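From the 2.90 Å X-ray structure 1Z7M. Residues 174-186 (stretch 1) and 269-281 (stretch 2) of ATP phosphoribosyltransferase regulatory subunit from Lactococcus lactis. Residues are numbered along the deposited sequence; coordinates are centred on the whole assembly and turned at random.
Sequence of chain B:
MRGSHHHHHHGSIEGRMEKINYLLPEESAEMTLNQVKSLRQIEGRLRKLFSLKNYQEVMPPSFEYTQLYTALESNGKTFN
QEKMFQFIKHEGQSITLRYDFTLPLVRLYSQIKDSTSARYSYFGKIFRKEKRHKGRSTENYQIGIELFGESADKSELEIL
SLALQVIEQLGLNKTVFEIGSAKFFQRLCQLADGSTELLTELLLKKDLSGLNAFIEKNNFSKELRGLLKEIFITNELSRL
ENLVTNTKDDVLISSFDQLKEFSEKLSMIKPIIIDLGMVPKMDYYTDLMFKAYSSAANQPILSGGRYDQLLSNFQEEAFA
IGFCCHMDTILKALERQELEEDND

Stretch 1 174-186: KTVFEIGSAKFFQ
Stretch 2 269-281: IKPIIIDLGMVPK

Strand 175-181 pairs in parallel with the short strand around 272-274; the axes approach to 4.7 Å and cross at -42°. Glu-178 sits beside Ile-273 (CA to CA 4.7 Å) and Ile-179 beside Ile-274 (CA to CA 5.1 Å). Ile-179 N donates to Ile-273 O (2.8 Å), and Asp-275 N donates to Ile-179 O (3.0 Å, nearly straight). Ile-273 N to Phe-177 O (3.0 Å) is bent and weak.

Ile-179 and Ile-274 share one sheet face. Ile-179 is p,t, which brings its CD1 to 3.5 Å from Ile-272 CG2. Ile-272 is m,m; its CD1 lies 3.7 Å from CD2 of Phe-177 (t, 89°). Glu-178 (m,t) and Ile-273 (m,t) take the other face. Lys-270, t,t,t,p, extends until NZ makes a weak hydrogen bond to Thr-175 O (2.9 Å).

Asp-275 to Met-278 is a type I turn. Asp-275 is t, and its OD1 accepts from Gly-277 N (2.7 Å). Met-278 is t,t,m, and its CE ends 3.7 Å from Glu-178 O. A CB on Gly-180 would clash with Met-278 SD at 2.9 Å.

Ser-181, t, caps helix 182-186: OG accepts from Phe-184 N (3.2 Å). Phe-184 (t, 105°) carries Leu-276 (m,t) CD2 over one ring face. Phe-185 (t, 77°) receives Pro-280 similarly, with CD2 to Pro-280 CD 3.4 Å. Both are CH-pi contacts.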

# COMPACT_ATOMS: atom_id res chain seq x y z
N LYS B 174 -6.73 43.76 9.11
CA LYS B 174 -5.76 43.86 10.21
C LYS B 174 -4.72 42.73 10.28
O LYS B 174 -4.98 41.64 10.80
CB LYS B 174 -6.52 43.95 11.53
CG LYS B 174 -5.63 44.16 12.74
CD LYS B 174 -6.45 44.44 13.97
CE LYS B 174 -7.30 45.69 13.76
NZ LYS B 174 -8.20 45.97 14.92
N THR B 175 -3.52 43.00 9.75
CA THR B 175 -2.45 42.01 9.74
C THR B 175 -1.09 42.53 10.21
O THR B 175 -0.63 43.58 9.78
CB THR B 175 -2.20 41.42 8.33
OG1 THR B 175 -1.68 42.43 7.45
CG2 THR B 175 -3.48 40.85 7.74
N VAL B 176 -0.45 41.76 11.08
CA VAL B 176 0.86 42.12 11.57
C VAL B 176 1.93 41.20 10.99
O VAL B 176 1.72 40.00 10.80
CB VAL B 176 0.93 42.06 13.10
CG1 VAL B 176 -0.22 42.87 13.68
CG2 VAL B 176 0.88 40.63 13.58
N PHE B 177 3.08 41.79 10.71
CA PHE B 177 4.21 41.07 10.15
C PHE B 177 5.30 41.05 11.23
O PHE B 177 5.59 42.08 11.84
CB PHE B 177 4.68 41.80 8.91
CG PHE B 177 5.68 41.05 8.13
CD1 PHE B 177 5.27 40.18 7.13
CD2 PHE B 177 7.03 41.21 8.38
CE1 PHE B 177 6.21 39.48 6.38
CE2 PHE B 177 7.98 40.51 7.64
CZ PHE B 177 7.57 39.64 6.64
N GLU B 178 5.90 39.88 11.48
CA GLU B 178 6.94 39.72 12.51
C GLU B 178 8.24 39.14 12.00
O GLU B 178 8.23 38.10 11.33
CB GLU B 178 6.45 38.81 13.64
CG GLU B 178 5.32 39.35 14.49
CD GLU B 178 4.75 38.29 15.44
OE1 GLU B 178 3.83 38.62 16.22
OE2 GLU B 178 5.23 37.13 15.40
N ILE B 179 9.36 39.77 12.32
CA ILE B 179 10.65 39.25 11.90
C ILE B 179 11.49 38.85 13.10
O ILE B 179 11.31 39.36 14.20
CB ILE B 179 11.42 40.27 11.07
CG1 ILE B 179 11.60 41.56 11.86
CG2 ILE B 179 10.70 40.53 9.79
CD1 ILE B 179 12.42 42.60 11.13
N GLY B 180 12.41 37.93 12.87
CA GLY B 180 13.26 37.47 13.95
C GLY B 180 14.59 36.95 13.46
O GLY B 180 14.90 37.02 12.27
N SER B 181 15.38 36.41 14.40
CA SER B 181 16.69 35.88 14.08
C SER B 181 17.03 34.57 14.79
O SER B 181 17.03 34.49 16.01
CB SER B 181 17.74 36.92 14.43
OG SER B 181 19.04 36.41 14.20
N ALA B 182 17.31 33.53 14.00
CA ALA B 182 17.66 32.23 14.54
C ALA B 182 18.97 32.40 15.28
O ALA B 182 19.21 31.78 16.31
CB ALA B 182 17.81 31.22 13.43
N LYS B 183 19.82 33.26 14.73
CA LYS B 183 21.13 33.52 15.31
C LYS B 183 21.04 34.16 16.70
O LYS B 183 21.84 33.85 17.59
CB LYS B 183 21.92 34.42 14.36
CG LYS B 183 23.42 34.15 14.32
CD LYS B 183 24.09 35.02 13.27
CE LYS B 183 25.63 34.96 13.32
NZ LYS B 183 26.20 35.44 14.63
N PHE B 184 20.08 35.05 16.89
CA PHE B 184 19.88 35.70 18.18
C PHE B 184 19.25 34.64 19.09
O PHE B 184 19.62 34.53 20.25
CB PHE B 184 18.94 36.90 18.01
CG PHE B 184 18.57 37.59 19.31
CD1 PHE B 184 19.14 38.81 19.65
CD2 PHE B 184 17.61 37.03 20.16
CE1 PHE B 184 18.76 39.47 20.82
CE2 PHE B 184 17.23 37.69 21.34
CZ PHE B 184 17.81 38.90 21.67
N PHE B 185 18.31 33.87 18.55
CA PHE B 185 17.66 32.82 19.32
C PHE B 185 18.76 31.90 19.83
O PHE B 185 18.84 31.63 21.03
CB PHE B 185 16.70 32.00 18.46
CG PHE B 185 16.27 30.70 19.10
CD1 PHE B 185 15.31 30.69 20.10
CD2 PHE B 185 16.84 29.50 18.70
CE1 PHE B 185 14.92 29.50 20.69
CE2 PHE B 185 16.45 28.31 19.28
CZ PHE B 185 15.49 28.31 20.28
N GLN B 186 19.60 31.44 18.92
CA GLN B 186 20.68 30.54 19.29
C GLN B 186 21.60 31.14 20.32
O GLN B 186 21.88 30.52 21.35
CB GLN B 186 21.47 30.11 18.06
CG GLN B 186 20.98 28.78 17.50
CD GLN B 186 21.05 28.72 15.99
OE1 GLN B 186 22.08 29.08 15.39
NE2 GLN B 186 19.95 28.26 15.35
N ILE B 269 6.80 50.57 3.72
CA ILE B 269 5.83 49.65 3.11
C ILE B 269 4.77 49.21 4.13
O ILE B 269 3.57 49.23 3.84
CB ILE B 269 6.52 48.35 2.58
CG1 ILE B 269 7.58 48.69 1.54
CG2 ILE B 269 5.49 47.44 1.96
CD1 ILE B 269 8.29 47.46 0.99
N LYS B 270 5.22 48.83 5.32
CA LYS B 270 4.33 48.39 6.40
C LYS B 270 5.10 48.36 7.71
O LYS B 270 6.28 48.03 7.74
CB LYS B 270 3.80 46.99 6.11
CG LYS B 270 2.89 46.44 7.19
CD LYS B 270 2.38 45.05 6.83
CE LYS B 270 1.30 44.61 7.79
NZ LYS B 270 0.12 45.52 7.71
N PRO B 271 4.43 48.70 8.83
CA PRO B 271 5.16 48.67 10.10
C PRO B 271 5.55 47.25 10.47
O PRO B 271 4.70 46.38 10.69
CB PRO B 271 4.16 49.29 11.08
CG PRO B 271 2.83 48.87 10.51
CD PRO B 271 3.03 49.10 9.03
N ILE B 272 6.85 47.01 10.51
CA ILE B 272 7.37 45.69 10.85
C ILE B 272 7.46 45.53 12.37
O ILE B 272 7.61 46.51 13.10
CB ILE B 272 8.77 45.46 10.25
CG1 ILE B 272 8.72 45.67 8.74
CG2 ILE B 272 9.27 44.08 10.58
CD1 ILE B 272 7.64 44.88 8.07
N ILE B 273 7.36 44.30 12.83
CA ILE B 273 7.44 44.03 14.25
C ILE B 273 8.58 43.07 14.52
O ILE B 273 8.74 42.05 13.86
CB ILE B 273 6.12 43.47 14.73
CG1 ILE B 273 5.07 44.57 14.63
CG2 ILE B 273 6.24 43.00 16.14
CD1 ILE B 273 3.66 44.07 14.80
N ILE B 274 9.41 43.41 15.50
CA ILE B 274 10.54 42.57 15.83
C ILE B 274 10.21 41.68 17.02
O ILE B 274 9.82 42.17 18.09
CB ILE B 274 11.80 43.43 16.11
CG1 ILE B 274 12.14 44.26 14.87
CG2 ILE B 274 12.97 42.52 16.50
CD1 ILE B 274 13.37 45.16 14.99
N ASP B 275 10.34 40.37 16.83
CA ASP B 275 10.07 39.42 17.90
C ASP B 275 11.35 38.68 18.24
O ASP B 275 11.80 37.81 17.50
CB ASP B 275 9.01 38.40 17.49
CG ASP B 275 8.42 37.67 18.68
OD1 ASP B 275 9.17 37.43 19.66
OD2 ASP B 275 7.21 37.34 18.65
N LEU B 276 11.96 39.05 19.36
CA LEU B 276 13.19 38.40 19.77
C LEU B 276 12.87 37.12 20.53
O LEU B 276 13.76 36.42 20.99
CB LEU B 276 14.00 39.35 20.66
CG LEU B 276 14.53 40.61 19.98
CD1 LEU B 276 15.18 41.53 21.00
CD2 LEU B 276 15.52 40.21 18.91
N GLY B 277 11.58 36.82 20.65
CA GLY B 277 11.18 35.62 21.35
C GLY B 277 10.67 34.57 20.39
O GLY B 277 10.08 33.57 20.79
N MET B 278 10.91 34.79 19.10
CA MET B 278 10.49 33.87 18.06
C MET B 278 11.36 32.62 18.05
O MET B 278 12.58 32.73 18.02
CB MET B 278 10.59 34.58 16.72
CG MET B 278 10.17 33.75 15.54
SD MET B 278 10.28 34.67 14.00
CE MET B 278 8.75 35.61 14.07
N VAL B 279 10.74 31.44 18.08
CA VAL B 279 11.47 30.17 18.05
C VAL B 279 11.53 29.66 16.61
O VAL B 279 10.49 29.44 15.98
CB VAL B 279 10.78 29.09 18.90
CG1 VAL B 279 11.54 27.83 18.81
CG2 VAL B 279 10.68 29.52 20.34
N PRO B 280 12.73 29.46 16.06
CA PRO B 280 12.92 28.98 14.69
C PRO B 280 12.04 27.77 14.40
O PRO B 280 12.10 26.78 15.13
CB PRO B 280 14.39 28.61 14.64
CG PRO B 280 15.00 29.37 15.73
CD PRO B 280 13.98 29.39 16.82
N LYS B 281 11.25 27.82 13.33
CA LYS B 281 10.37 26.71 13.02
C LYS B 281 11.16 25.42 12.88
O LYS B 281 11.08 24.53 13.72
CB LYS B 281 9.56 26.99 11.74
CG LYS B 281 8.41 25.99 11.48
CD LYS B 281 7.38 26.53 10.49
CE LYS B 281 6.40 25.44 10.04
NZ LYS B 281 5.65 24.76 11.15